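Local coordinates for protein paenibacillus xanthan lyase (Paenibacillus, PDB 6F2P) that probably cleaves the mannosyl-glucuronate linkage in the side chains of xanthan by beta-elimination, as a calcium-binding polysaccharide lyase of family 8, at residues 105-109 / 110-114; 425-429 / 430-434; 28-31 / 32-36; 308-312 / 313-317; 836-840 / 841-845. All coordinates share one frame; numbering follows the deposited sequence.

In the fold
Contacts 1, 3 and 4 lie in the N-terminal alpha-helical domain, at a helix end, in the first turns of a helix and at a helix start. Contacts 3 and 4 are the closest of the five, with nearest atoms about 13 Å apart; the centres of contacts 1 and 3 are about 33 Å apart. Contact 2 belongs to the super-sandwich domain, its nearest atoms about 18 Å from contact 3. Contact 5, a hairpin, has its centre about 54 Å from that of contact 2. The side chains of F113 and D29 are each about 12 Å from a bound calcium. In family 8 lyases the substrate cleft generally runs between the helical and super-sandwich domains.

Contact 1: 105-109 / 110-114; sequences LDWMN and ANQFY
W107 carries CG anti to its backbone N (chi1 -171°), while N111 holds CG beside its own N (chi1 -66°), which lays N111 over one face of the indole. The evidence is a CH-pi contact in which N111 CB stands 3.7 Å from the centroid of the W107 six-membered ring, 9° off the ring normal. Q112 CG adds an oblique approach, 4.1 Å from W107 CZ3. With an alanine in place of W107, N111 CB would probably lose the aromatic surface it rests on and its side chain would be freer to turn. Next along the helix, M108 CE touches Q112 CB at 3.8 Å. M108 O marks the unwinding: it accepts from Q112 N at 3.0 Å and from F113 N at 2.8 Å, the two donors reaching it from opposite faces of its carbonyl plane. F113 O then turns back to N109 CA, 3.4 Å away, in a CA-H...O contact. This is the C-terminal end of helix 95-111 in the alpha-helical domain. M108 packs on T73 and Y74 of helix 68-85, D106 bonds to Y153 and Q149 of helix 147-160, and F113 sits edge-to-face with Y74 and reaches W126 and L134 of helix 123-141.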
loop_
_atom_site.group_PDB
_atom_site.type_symbol
_atom_site.label_atom_id
_atom_site.label_comp_id
_atom_site.label_asym_id
_atom_site.label_seq_id
_atom_site.Cartn_x
_atom_site.Cartn_y
_atom_site.Cartn_z
ATOM N N LEU A 105 -3.817 -34.984 37.735
ATOM C CA LEU A 105 -2.649 -34.100 37.713
ATOM C C LEU A 105 -1.403 -34.808 38.240
ATOM O O LEU A 105 -0.315 -34.697 37.671
ATOM C CB LEU A 105 -2.910 -32.823 38.515
ATOM C CG LEU A 105 -3.991 -31.870 37.999
ATOM C CD1 LEU A 105 -4.256 -30.787 39.034
ATOM C CD2 LEU A 105 -3.583 -31.257 36.657
ATOM N N ASP A 106 -1.573 -35.553 39.323
ATOM C CA ASP A 106 -0.446 -36.237 39.928
ATOM C C ASP A 106 0.025 -37.390 39.072
ATOM O O ASP A 106 1.215 -37.709 39.036
ATOM C CB ASP A 106 -0.803 -36.684 41.331
ATOM C CG ASP A 106 -0.793 -35.528 42.308
ATOM O OD1 ASP A 106 0.090 -34.650 42.149
ATOM O OD2 ASP A 106 -1.659 -35.488 43.211
ATOM N N TRP A 107 -0.909 -37.996 38.352
ATOM C CA TRP A 107 -0.547 -39.048 37.421
ATOM C C TRP A 107 0.305 -38.465 36.299
ATOM O O TRP A 107 1.358 -39.015 35.955
ATOM C CB TRP A 107 -1.782 -39.756 36.853
ATOM C CG TRP A 107 -1.395 -40.974 36.080
ATOM C CD1 TRP A 107 -1.247 -42.239 36.570
ATOM C CD2 TRP A 107 -1.054 -41.038 34.690
ATOM N NE1 TRP A 107 -0.844 -43.089 35.569
ATOM C CE2 TRP A 107 -0.720 -42.377 34.404
ATOM C CE3 TRP A 107 -0.997 -40.092 33.658
ATOM C CZ2 TRP A 107 -0.342 -42.797 33.127
ATOM C CZ3 TRP A 107 -0.623 -40.514 32.387
ATOM C CH2 TRP A 107 -0.304 -41.856 32.135
ATOM N N MET A 108 -0.151 -37.346 35.733
ATOM C CA MET A 108 0.600 -36.687 34.672
ATOM C C MET A 108 1.989 -36.350 35.191
ATOM O O MET A 108 2.980 -36.516 34.482
ATOM C CB MET A 108 -0.102 -35.417 34.183
ATOM C CG MET A 108 -1.348 -35.653 33.351
ATOM S SD MET A 108 -1.082 -36.605 31.837
ATOM C CE MET A 108 -0.256 -35.412 30.789
ATOM N N ASN A 109 2.063 -35.897 36.440
ATOM C CA ASN A 109 3.355 -35.534 37.007
ATOM C C ASN A 109 4.273 -36.727 37.207
ATOM O O ASN A 109 5.492 -36.570 37.294
ATOM C CB ASN A 109 3.207 -34.781 38.321
ATOM C CG ASN A 109 4.509 -34.162 38.766
ATOM O OD1 ASN A 109 4.889 -33.080 38.298
ATOM N ND2 ASN A 109 5.226 -34.856 39.648
ATOM N N ALA A 110 3.684 -37.917 37.283
ATOM C CA ALA A 110 4.464 -39.119 37.543
ATOM C C ALA A 110 4.855 -39.827 36.263
ATOM O O ALA A 110 5.784 -40.629 36.259
ATOM C CB ALA A 110 3.698 -40.070 38.449
ATOM N N ASN A 111 4.157 -39.527 35.174
ATOM C CA ASN A 111 4.241 -40.381 33.994
ATOM C C ASN A 111 4.561 -39.680 32.680
ATOM O O ASN A 111 5.272 -40.228 31.832
ATOM C CB ASN A 111 2.946 -41.182 33.859
ATOM C CG ASN A 111 2.756 -42.163 35.001
ATOM O OD1 ASN A 111 1.899 -41.976 35.862
ATOM N ND2 ASN A 111 3.566 -43.213 35.015
ATOM N N GLN A 112 4.045 -38.467 32.520
ATOM C CA GLN A 112 4.119 -37.780 31.239
ATOM C C GLN A 112 4.733 -36.386 31.296
ATOM O O GLN A 112 5.669 -36.094 30.553
ATOM C CB GLN A 112 2.728 -37.722 30.605
ATOM C CG GLN A 112 2.317 -39.034 29.973
ATOM C CD GLN A 112 3.319 -39.482 28.939
ATOM O OE1 GLN A 112 3.848 -40.590 29.012
ATOM N NE2 GLN A 112 3.597 -38.614 27.966
ATOM N N PHE A 113 4.203 -35.534 32.173
ATOM C CA PHE A 113 4.563 -34.117 32.192
ATOM C C PHE A 113 5.136 -33.681 33.530
ATOM O O PHE A 113 4.399 -33.431 34.494
ATOM C CB PHE A 113 3.350 -33.248 31.861
ATOM C CG PHE A 113 3.701 -31.827 31.558
ATOM C CD1 PHE A 113 4.079 -31.454 30.276
ATOM C CD2 PHE A 113 3.667 -30.860 32.551
ATOM C CE1 PHE A 113 4.413 -30.134 29.984
ATOM C CE2 PHE A 113 3.994 -29.545 32.268
ATOM C CZ PHE A 113 4.370 -29.180 30.982
ATOM N N TYR A 114 6.457 -33.563 33.569
ATOM C CA TYR A 114 7.165 -33.287 34.808
ATOM C C TYR A 114 8.564 -32.771 34.523
ATOM O O TYR A 114 9.107 -32.963 33.432
ATOM C CB TYR A 114 7.253 -34.557 35.660
ATOM C CG TYR A 114 7.927 -35.719 34.958
ATOM C CD1 TYR A 114 9.307 -35.874 34.987
ATOM C CD2 TYR A 114 7.176 -36.664 34.268
ATOM C CE1 TYR A 114 9.924 -36.942 34.343
ATOM C CE2 TYR A 114 7.784 -37.737 33.619
ATOM C CZ TYR A 114 9.157 -37.871 33.659
ATOM O OH TYR A 114 9.756 -38.932 33.009
#

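Contact 2: 425-429 / 430-434; sequences HFWAT and VDNYR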
loop_
_atom_site.group_PDB
_atom_site.type_symbol
_atom_site.label_atom_id
_atom_site.label_comp_id
_atom_site.label_asym_id
_atom_site.label_seq_id
_atom_site.Cartn_x
_atom_site.Cartn_y
_atom_site.Cartn_z
ATOM N N HIS A 425 -21.846 -21.306 5.916
ATOM C CA HIS A 425 -21.258 -22.212 4.927
ATOM C C HIS A 425 -21.087 -21.636 3.531
ATOM O O HIS A 425 -21.027 -22.393 2.561
ATOM C CB HIS A 425 -22.018 -23.538 4.854
ATOM C CG HIS A 425 -22.214 -24.178 6.188
ATOM N ND1 HIS A 425 -21.162 -24.568 6.988
ATOM C CD2 HIS A 425 -23.343 -24.463 6.885
ATOM C CE1 HIS A 425 -21.630 -25.076 8.114
ATOM N NE2 HIS A 425 -22.951 -25.026 8.072
ATOM N N PHE A 426 -20.994 -20.312 3.432
ATOM C CA PHE A 426 -20.622 -19.667 2.173
ATOM C C PHE A 426 -19.414 -20.353 1.501
ATOM O O PHE A 426 -19.491 -20.773 0.341
ATOM C CB PHE A 426 -20.331 -18.170 2.383
ATOM C CG PHE A 426 -19.636 -17.522 1.214
ATOM C CD1 PHE A 426 -20.371 -16.994 0.166
ATOM C CD2 PHE A 426 -18.246 -17.469 1.151
ATOM C CE1 PHE A 426 -19.747 -16.429 -0.914
ATOM C CE2 PHE A 426 -17.612 -16.900 0.071
ATOM C CZ PHE A 426 -18.367 -16.370 -0.965
ATOM N N TRP A 427 -18.316 -20.483 2.240
ATOM C CA TRP A 427 -17.055 -20.963 1.672
ATOM C C TRP A 427 -17.028 -22.426 1.245
ATOM O O TRP A 427 -16.208 -22.808 0.410
ATOM C CB TRP A 427 -15.891 -20.697 2.631
ATOM C CG TRP A 427 -15.465 -19.259 2.663
ATOM C CD1 TRP A 427 -15.641 -18.375 3.688
ATOM C CD2 TRP A 427 -14.813 -18.533 1.616
ATOM N NE1 TRP A 427 -15.122 -17.148 3.351
ATOM C CE2 TRP A 427 -14.612 -17.216 2.083
ATOM C CE3 TRP A 427 -14.373 -18.870 0.330
ATOM C CZ2 TRP A 427 -13.989 -16.237 1.312
ATOM C CZ3 TRP A 427 -13.759 -17.895 -0.435
ATOM C CH2 TRP A 427 -13.570 -16.592 0.061
ATOM N N ALA A 428 -17.908 -23.245 1.812
ATOM C CA ALA A 428 -17.896 -24.675 1.506
ATOM C C ALA A 428 -18.823 -25.023 0.351
ATOM O O ALA A 428 -18.868 -26.175 -0.084
ATOM C CB ALA A 428 -18.244 -25.500 2.745
ATOM N N THR A 429 -19.551 -24.025 -0.147
ATOM C CA THR A 429 -20.517 -24.236 -1.228
ATOM C C THR A 429 -20.248 -23.389 -2.470
ATOM O O THR A 429 -20.541 -23.828 -3.581
ATOM C CB THR A 429 -21.953 -23.941 -0.769
ATOM O OG1 THR A 429 -21.973 -22.692 -0.069
ATOM C CG2 THR A 429 -22.469 -25.037 0.150
ATOM N N VAL A 430 -19.712 -22.179 -2.283
ATOM C CA VAL A 430 -19.472 -21.251 -3.395
ATOM C C VAL A 430 -18.534 -21.842 -4.454
ATOM O O VAL A 430 -17.672 -22.666 -4.147
ATOM C CB VAL A 430 -18.906 -19.887 -2.899
ATOM C CG1 VAL A 430 -17.460 -20.031 -2.447
ATOM C CG2 VAL A 430 -19.003 -18.829 -3.986
ATOM N N ASP A 431 -18.718 -21.442 -5.706
ATOM C CA ASP A 431 -17.789 -21.842 -6.750
ATOM C C ASP A 431 -16.501 -21.020 -6.617
ATOM O O ASP A 431 -16.443 -19.863 -7.053
ATOM C CB ASP A 431 -18.413 -21.649 -8.130
ATOM C CG ASP A 431 -17.495 -22.103 -9.249
ATOM O OD1 ASP A 431 -16.338 -22.489 -8.948
ATOM O OD2 ASP A 431 -17.923 -22.062 -10.431
ATOM N N ASN A 432 -15.474 -21.623 -6.022
ATOM C CA ASN A 432 -14.204 -20.935 -5.792
ATOM C C ASN A 432 -13.413 -20.649 -7.063
ATOM O O ASN A 432 -12.339 -20.046 -7.007
ATOM C CB ASN A 432 -13.330 -21.708 -4.798
ATOM C CG ASN A 432 -13.797 -21.545 -3.370
ATOM O OD1 ASN A 432 -14.507 -22.396 -2.837
ATOM N ND2 ASN A 432 -13.410 -20.440 -2.743
ATOM N N TYR A 433 -13.936 -21.085 -8.204
ATOM C CA TYR A 433 -13.335 -20.733 -9.487
ATOM C C TYR A 433 -13.884 -19.395 -9.990
ATOM O O TYR A 433 -13.342 -18.799 -10.923
ATOM C CB TYR A 433 -13.575 -21.830 -10.521
ATOM C CG TYR A 433 -12.950 -23.166 -10.173
ATOM C CD1 TYR A 433 -11.578 -23.362 -10.265
ATOM C CD2 TYR A 433 -13.736 -24.240 -9.773
ATOM C CE1 TYR A 433 -11.007 -24.585 -9.951
ATOM C CE2 TYR A 433 -13.177 -25.462 -9.461
ATOM C CZ TYR A 433 -11.813 -25.635 -9.549
ATOM O OH TYR A 433 -11.253 -26.862 -9.234
ATOM N N ARG A 434 -14.950 -18.929 -9.344
ATOM C CA ARG A 434 -15.636 -17.703 -9.728
ATOM C C ARG A 434 -15.933 -16.813 -8.533
ATOM O O ARG A 434 -17.097 -16.498 -8.264
ATOM C CB ARG A 434 -16.949 -18.034 -10.438
ATOM C CG ARG A 434 -16.746 -18.684 -11.796
ATOM C CD ARG A 434 -18.053 -18.840 -12.555
ATOM N NE ARG A 434 -17.801 -19.232 -13.940
ATOM C CZ ARG A 434 -18.644 -19.940 -14.686
ATOM N NH1 ARG A 434 -19.800 -20.337 -14.179
ATOM N NH2 ARG A 434 -18.331 -20.247 -15.939
HETATM O O HOH W 1 -16.784 -24.248 -2.030
#
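V430 rests on one face of the F426 ring: its CB is 4.2 Å from the centroid of that ring and 18° off the normal, a CH-pi contact, and F426 CZ meets V430 CG2 at 3.9 Å. A serine in place of F426 would probably leave V430 without this aromatic floor and open a gap against the indole of W427, because F426 CE2 lies over the centre of one face of that ring. N432 approaches the same indole from its edge. Its ND2 is 3.5 Å from W427 CZ3 and in the ring plane, with amide and ring only 13° from coplanar. Behind these side chains, V430 N donates to F426 O at 3.0 Å, nearly along the C=O axis, and T429 N shares that acceptor. The bonds mark a short, weakly bonded helical turn in the super-sandwich domain, after which D431 to R434 form a type I turn, and D431 also makes an Asx turn, its OD1 accepting from Y433 N at 2.9 Å. A water lies 2.9 Å from W427 O and 2.8 Å from V430 O, bridging the helical turn and the residue just after it. Further out, D278 accepts from W427 NE1, F422 meets F426 edge-to-face, and R576 bonds to T429 O. D431 OD2 has a weak hydrogen bond to a methylpentanediol, probably from the crystallisation liquor.

Contact 3: 28-31 / 32-36; sequences PDIA and ARVNA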
loop_
_atom_site.group_PDB
_atom_site.type_symbol
_atom_site.label_atom_id
_atom_site.label_comp_id
_atom_site.label_asym_id
_atom_site.label_seq_id
_atom_site.Cartn_x
_atom_site.Cartn_y
_atom_site.Cartn_z
ATOM N N PRO A 28 -30.020 -15.494 31.387
ATOM C CA PRO A 28 -30.135 -16.748 30.625
ATOM C C PRO A 28 -28.854 -17.062 29.869
ATOM O O PRO A 28 -28.534 -18.230 29.626
ATOM C CB PRO A 28 -31.262 -16.458 29.631
ATOM C CG PRO A 28 -31.238 -14.950 29.466
ATOM C CD PRO A 28 -30.821 -14.401 30.808
ATOM N N ASP A 29 -28.127 -16.015 29.497
ATOM C CA ASP A 29 -26.857 -16.190 28.820
ATOM C C ASP A 29 -25.841 -16.848 29.746
ATOM O O ASP A 29 -25.180 -17.814 29.356
ATOM C CB ASP A 29 -26.365 -14.856 28.273
ATOM C CG ASP A 29 -27.254 -14.337 27.169
ATOM O OD1 ASP A 29 -27.635 -15.153 26.295
ATOM O OD2 ASP A 29 -27.588 -13.131 27.190
ATOM N N ILE A 30 -25.745 -16.351 30.980
ATOM C CA ILE A 30 -24.914 -17.002 31.993
ATOM C C ILE A 30 -25.376 -18.431 32.271
ATOM O O ILE A 30 -24.558 -19.359 32.331
ATOM C CB ILE A 30 -24.877 -16.210 33.308
ATOM C CG1 ILE A 30 -24.200 -14.855 33.076
ATOM C CG2 ILE A 30 -24.157 -17.006 34.385
ATOM C CD1 ILE A 30 -24.185 -13.948 34.282
ATOM N N ALA A 31 -26.688 -18.609 32.411
ATOM C CA ALA A 31 -27.258 -19.929 32.701
ATOM C C ALA A 31 -26.891 -20.962 31.636
ATOM O O ALA A 31 -26.489 -22.076 31.955
ATOM C CB ALA A 31 -28.763 -19.841 32.857
ATOM N N ALA A 32 -27.026 -20.580 30.373
ATOM C CA ALA A 32 -26.685 -21.451 29.261
ATOM C C ALA A 32 -25.223 -21.865 29.321
ATOM O O ALA A 32 -24.887 -23.023 29.063
ATOM C CB ALA A 32 -26.970 -20.748 27.959
ATOM N N ARG A 33 -24.354 -20.922 29.670
ATOM C CA ARG A 33 -22.924 -21.211 29.728
ATOM C C ARG A 33 -22.599 -22.169 30.877
ATOM O O ARG A 33 -21.822 -23.112 30.716
ATOM C CB ARG A 33 -22.125 -19.907 29.831
ATOM C CG ARG A 33 -20.625 -20.078 29.958
ATOM C CD ARG A 33 -20.063 -21.068 28.946
ATOM N NE ARG A 33 -20.171 -20.583 27.580
ATOM C CZ ARG A 33 -19.907 -21.321 26.509
ATOM N NH1 ARG A 33 -19.517 -22.580 26.657
ATOM N NH2 ARG A 33 -20.039 -20.800 25.295
ATOM N N VAL A 34 -23.208 -21.926 32.032
ATOM C CA VAL A 34 -23.007 -22.775 33.197
ATOM C C VAL A 34 -23.394 -24.215 32.890
ATOM O O VAL A 34 -22.637 -25.151 33.165
ATOM C CB VAL A 34 -23.832 -22.271 34.390
ATOM C CG1 VAL A 34 -23.815 -23.288 35.525
ATOM C CG2 VAL A 34 -23.305 -20.928 34.855
ATOM N N ASN A 35 -24.572 -24.387 32.308
ATOM C CA ASN A 35 -24.990 -25.703 31.861
ATOM C C ASN A 35 -23.987 -26.325 30.885
ATOM O O ASN A 35 -23.544 -27.460 31.082
ATOM C CB ASN A 35 -26.387 -25.649 31.244
ATOM C CG ASN A 35 -26.736 -26.921 30.491
ATOM O OD1 ASN A 35 -26.933 -27.976 31.088
ATOM N ND2 ASN A 35 -26.802 -26.824 29.167
ATOM N N ALA A 36 -23.612 -25.576 29.852
ATOM C CA ALA A 36 -22.636 -26.053 28.874
ATOM C C ALA A 36 -21.341 -26.506 29.547
ATOM O O ALA A 36 -20.786 -27.560 29.210
ATOM C CB ALA A 36 -22.352 -24.980 27.853
#
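V34 meets I30 one helical turn earlier, and its side chain can be followed outward from the backbone. CB stands 3.6 Å from A31 O, beside the carbonyls of the preceding turn. Beyond it the chain forks. With chi1 at 170°, CG1 is anti to the backbone N, which leaves CG2 alongside that N and directed back along the helix. There the CG2 methyl of V34 lies by I30 O and reaches I30 CG2 at 4.0 Å, the two buried side chains crossing at a slant. Their backbones are tied by V34 N to I30 O at 2.9 Å. This bond belongs to the regular i to i+4 series that opens helix 28-46 of the alpha-helical domain: A32 N donates to P28 O at 2.9 Å, R33 N to D29 O at 3.2 Å, and N35 N to A31 O at 3.0 Å, the last almost straight with 177° at the hydrogen. At the beginning of the helix, D27 OD1 accepts from I30 N and, weakly, from D29 N. On the side facing helix 340-351, I30 and D29 touch I343 and R33 touches I340, while D29 OD1 makes a salt bridge to K332.

Contact 4: 308-312 / 313-317; sequences QTAAS and ADATA
A310 and A315 point their CB atoms at one another's segments, and the methyls meet at 4.2 Å. D314 stands beside them, its CB 3.9 Å from A310 CB, so the A310 methyl rests on two neighbouring residues of the first helical turn. The carboxylate of D314 is turned by chi1 of -72°, which sets CG beside its backbone N and opposite the carbonyl carbon, and brings it to the side where the helix starts. There a water joins the two segments: it accepts from A311 N at 2.8 Å and donates to D314 OD2 at 2.7 Å. A311 occupies the N-cap position, and this water replaces the direct bond of one half of a capping box, from the cap N-H to the side chain three residues on; an alanine at the cap cannot supply the other half. The helix itself begins with A315 N bonded to A311 O at 2.9 Å, 176° at the hydrogen. T316 has a similar first torsion, OG1 beside its backbone N (chi1 -59°), and this turns the hydroxyl back to donate to S312 O at 2.8 Å, while T316 N reaches that oxygen at 3.0 Å from the opposite face of the carbonyl plane. The contact lies on the surface, at the turn between helices 292-307 and 312-328, with helix 256-267 alongside: Y260 touches A310 and D314, and Y264 OH bonds to D314 OD1.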
loop_
_atom_site.group_PDB
_atom_site.type_symbol
_atom_site.label_atom_id
_atom_site.label_comp_id
_atom_site.label_asym_id
_atom_site.label_seq_id
_atom_site.Cartn_x
_atom_site.Cartn_y
_atom_site.Cartn_z
ATOM N N GLN A 308 -11.083 -1.944 29.607
ATOM C CA GLN A 308 -10.896 -2.025 31.049
ATOM C C GLN A 308 -9.546 -1.445 31.499
ATOM O O GLN A 308 -9.351 -1.141 32.671
ATOM C CB GLN A 308 -11.088 -3.464 31.523
ATOM C CG GLN A 308 -12.523 -3.970 31.299
ATOM C CD GLN A 308 -12.731 -5.448 31.628
ATOM O OE1 GLN A 308 -11.988 -6.316 31.169
ATOM N NE2 GLN A 308 -13.759 -5.735 32.415
ATOM N N THR A 309 -8.618 -1.270 30.567
ATOM C CA THR A 309 -7.315 -0.720 30.921
ATOM C C THR A 309 -6.977 0.571 30.155
ATOM O O THR A 309 -5.969 1.225 30.436
ATOM C CB THR A 309 -6.202 -1.742 30.671
ATOM O OG1 THR A 309 -6.101 -1.996 29.264
ATOM C CG2 THR A 309 -6.501 -3.036 31.399
ATOM N N ALA A 310 -7.828 0.932 29.198
ATOM C CA ALA A 310 -7.592 2.081 28.329
ATOM C C ALA A 310 -7.821 3.408 29.051
ATOM O O ALA A 310 -8.459 3.446 30.105
ATOM C CB ALA A 310 -8.486 1.999 27.090
ATOM N N ALA A 311 -7.292 4.489 28.472
ATOM C CA ALA A 311 -7.579 5.837 28.944
ATOM C C ALA A 311 -9.040 6.175 28.672
ATOM O O ALA A 311 -9.668 5.569 27.805
ATOM C CB ALA A 311 -6.678 6.835 28.254
ATOM N N SER A 312 -9.563 7.154 29.400
ATOM C CA SER A 312 -10.983 7.514 29.345
ATOM C C SER A 312 -11.577 7.586 27.936
ATOM O O SER A 312 -12.585 6.940 27.645
ATOM C CB SER A 312 -11.210 8.843 30.060
ATOM O OG SER A 312 -12.595 9.098 30.205
ATOM N N ALA A 313 -10.943 8.379 27.077
ATOM C CA ALA A 313 -11.422 8.583 25.714
ATOM C C ALA A 313 -11.543 7.272 24.962
ATOM O O ALA A 313 -12.586 6.991 24.376
ATOM C CB ALA A 313 -10.505 9.515 24.971
ATOM N N ASP A 314 -10.473 6.481 24.979
ATOM C CA ASP A 314 -10.445 5.195 24.284
ATOM C C ASP A 314 -11.441 4.179 24.861
ATOM O O ASP A 314 -12.166 3.505 24.120
ATOM C CB ASP A 314 -9.034 4.605 24.301
ATOM C CG ASP A 314 -8.073 5.344 23.381
ATOM O OD1 ASP A 314 -8.523 5.908 22.362
ATOM O OD2 ASP A 314 -6.860 5.351 23.673
ATOM N N ALA A 315 -11.472 4.069 26.182
ATOM C CA ALA A 315 -12.382 3.147 26.836
ATOM C C ALA A 315 -13.809 3.437 26.391
ATOM O O ALA A 315 -14.586 2.527 26.102
ATOM C CB ALA A 315 -12.253 3.265 28.335
ATOM N N THR A 316 -14.132 4.720 26.302
ATOM C CA THR A 316 -15.453 5.151 25.879
ATOM C C THR A 316 -15.705 4.720 24.446
ATOM O O THR A 316 -16.731 4.112 24.147
ATOM C CB THR A 316 -15.573 6.671 25.974
ATOM O OG1 THR A 316 -15.344 7.073 27.331
ATOM C CG2 THR A 316 -16.956 7.147 25.504
ATOM N N ALA A 317 -14.752 5.026 23.572
ATOM C CA ALA A 317 -14.844 4.685 22.155
ATOM C C ALA A 317 -14.974 3.174 21.948
ATOM O O ALA A 317 -15.775 2.706 21.127
ATOM C CB ALA A 317 -13.630 5.233 21.403
HETATM O O HOH W 2 -5.993 4.249 25.960
#

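Contact 5: 836-840 / 841-845; sequences LSING and TNVGS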
loop_
_atom_site.group_PDB
_atom_site.type_symbol
_atom_site.label_atom_id
_atom_site.label_comp_id
_atom_site.label_asym_id
_atom_site.label_seq_id
_atom_site.Cartn_x
_atom_site.Cartn_y
_atom_site.Cartn_z
ATOM N N LEU A 836 28.979 5.873 -17.742
ATOM C CA LEU A 836 27.707 6.465 -17.352
ATOM C C LEU A 836 26.615 6.158 -18.372
ATOM O O LEU A 836 26.838 6.230 -19.584
ATOM C CB LEU A 836 27.845 7.978 -17.206
ATOM C CG LEU A 836 26.542 8.752 -17.005
ATOM C CD1 LEU A 836 26.001 8.548 -15.592
ATOM C CD2 LEU A 836 26.743 10.220 -17.300
ATOM N N SER A 837 25.439 5.799 -17.873
ATOM C CA SER A 837 24.261 5.677 -18.717
ATOM C C SER A 837 23.126 6.453 -18.068
ATOM O O SER A 837 23.095 6.615 -16.849
ATOM C CB SER A 837 23.862 4.210 -18.923
ATOM O OG SER A 837 23.455 3.589 -17.712
ATOM N N ILE A 838 22.208 6.957 -18.882
ATOM C CA ILE A 838 21.026 7.620 -18.362
ATOM C C ILE A 838 19.831 6.966 -19.012
ATOM O O ILE A 838 19.760 6.876 -20.237
ATOM C CB ILE A 838 21.020 9.130 -18.680
ATOM C CG1 ILE A 838 22.190 9.827 -17.986
ATOM C CG2 ILE A 838 19.710 9.763 -18.248
ATOM C CD1 ILE A 838 22.405 11.251 -18.436
ATOM N N ASN A 839 18.903 6.490 -18.190
ATOM C CA ASN A 839 17.689 5.855 -18.689
ATOM C C ASN A 839 17.937 4.720 -19.686
ATOM O O ASN A 839 17.125 4.487 -20.582
ATOM C CB ASN A 839 16.750 6.903 -19.293
ATOM C CG ASN A 839 15.987 7.671 -18.236
ATOM O OD1 ASN A 839 16.418 7.770 -17.085
ATOM N ND2 ASN A 839 14.832 8.202 -18.613
ATOM N N GLY A 840 19.064 4.024 -19.528
ATOM C CA GLY A 840 19.383 2.883 -20.369
ATOM C C GLY A 840 20.252 3.205 -21.575
ATOM O O GLY A 840 20.642 2.312 -22.330
ATOM N N THR A 841 20.551 4.488 -21.753
ATOM C CA THR A 841 21.388 4.957 -22.850
ATOM C C THR A 841 22.753 5.357 -22.301
ATOM O O THR A 841 22.836 6.224 -21.431
ATOM C CB THR A 841 20.759 6.207 -23.508
ATOM O OG1 THR A 841 19.436 5.907 -23.968
ATOM C CG2 THR A 841 21.613 6.709 -24.666
ATOM N N ASN A 842 23.824 4.738 -22.790
ATOM C CA ASN A 842 25.159 5.168 -22.389
ATOM C C ASN A 842 25.385 6.616 -22.798
ATOM O O ASN A 842 24.864 7.064 -23.818
ATOM C CB ASN A 842 26.242 4.287 -23.003
ATOM C CG ASN A 842 26.386 2.960 -22.297
ATOM O OD1 ASN A 842 27.108 2.081 -22.757
ATOM N ND2 ASN A 842 25.695 2.803 -21.177
ATOM N N VAL A 843 26.139 7.348 -21.990
ATOM C CA VAL A 843 26.506 8.716 -22.326
ATOM C C VAL A 843 28.018 8.833 -22.341
ATOM O O VAL A 843 28.674 8.609 -21.319
ATOM C CB VAL A 843 25.946 9.728 -21.318
ATOM C CG1 VAL A 843 26.543 11.108 -21.574
ATOM C CG2 VAL A 843 24.429 9.774 -21.398
ATOM N N GLY A 844 28.567 9.177 -23.501
ATOM C CA GLY A 844 30.004 9.287 -23.661
ATOM C C GLY A 844 30.709 7.947 -23.636
ATOM O O GLY A 844 30.067 6.897 -23.666
ATOM N N SER A 845 32.036 7.983 -23.584
ATOM C CA SER A 845 32.834 6.772 -23.470
ATOM C C SER A 845 33.115 6.472 -21.998
ATOM O O SER A 845 32.762 7.256 -21.121
ATOM C CB SER A 845 34.142 6.906 -24.268
ATOM O OG SER A 845 34.895 8.043 -23.878
HETATM O O HOH W 3 30.509 7.451 -19.598
#
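The amide end of N842 lies beside S837 CB, and the two strands pair as a tight beta hairpin. Its two-residue type I' turn runs from I838 to T841 with N839 and G840 at the corners; both have positive phi, that of G840 being 94°. I838 and T841 form the hydrogen-bonded pair: I838 N donates to T841 O at 2.7 Å, and T841 N approaches I838 O at 2.9 Å from well above its carbonyl plane. S837 and N842, the next pair, are non-hydrogen-bonded and face the other side of the sheet. V843 CG2 packs on I838 CD1 at 3.9 Å. Strand 841-848 is outermost in its five-stranded sheet within this chain, while 832-838 pairs on its other side with 871-882, where N839 OD1 takes a bond from L874 N. V843 N bonds to L836 O at 2.7 Å, but the return link is made by a water, which accepts from L836 N and donates to V843 O and S845 O.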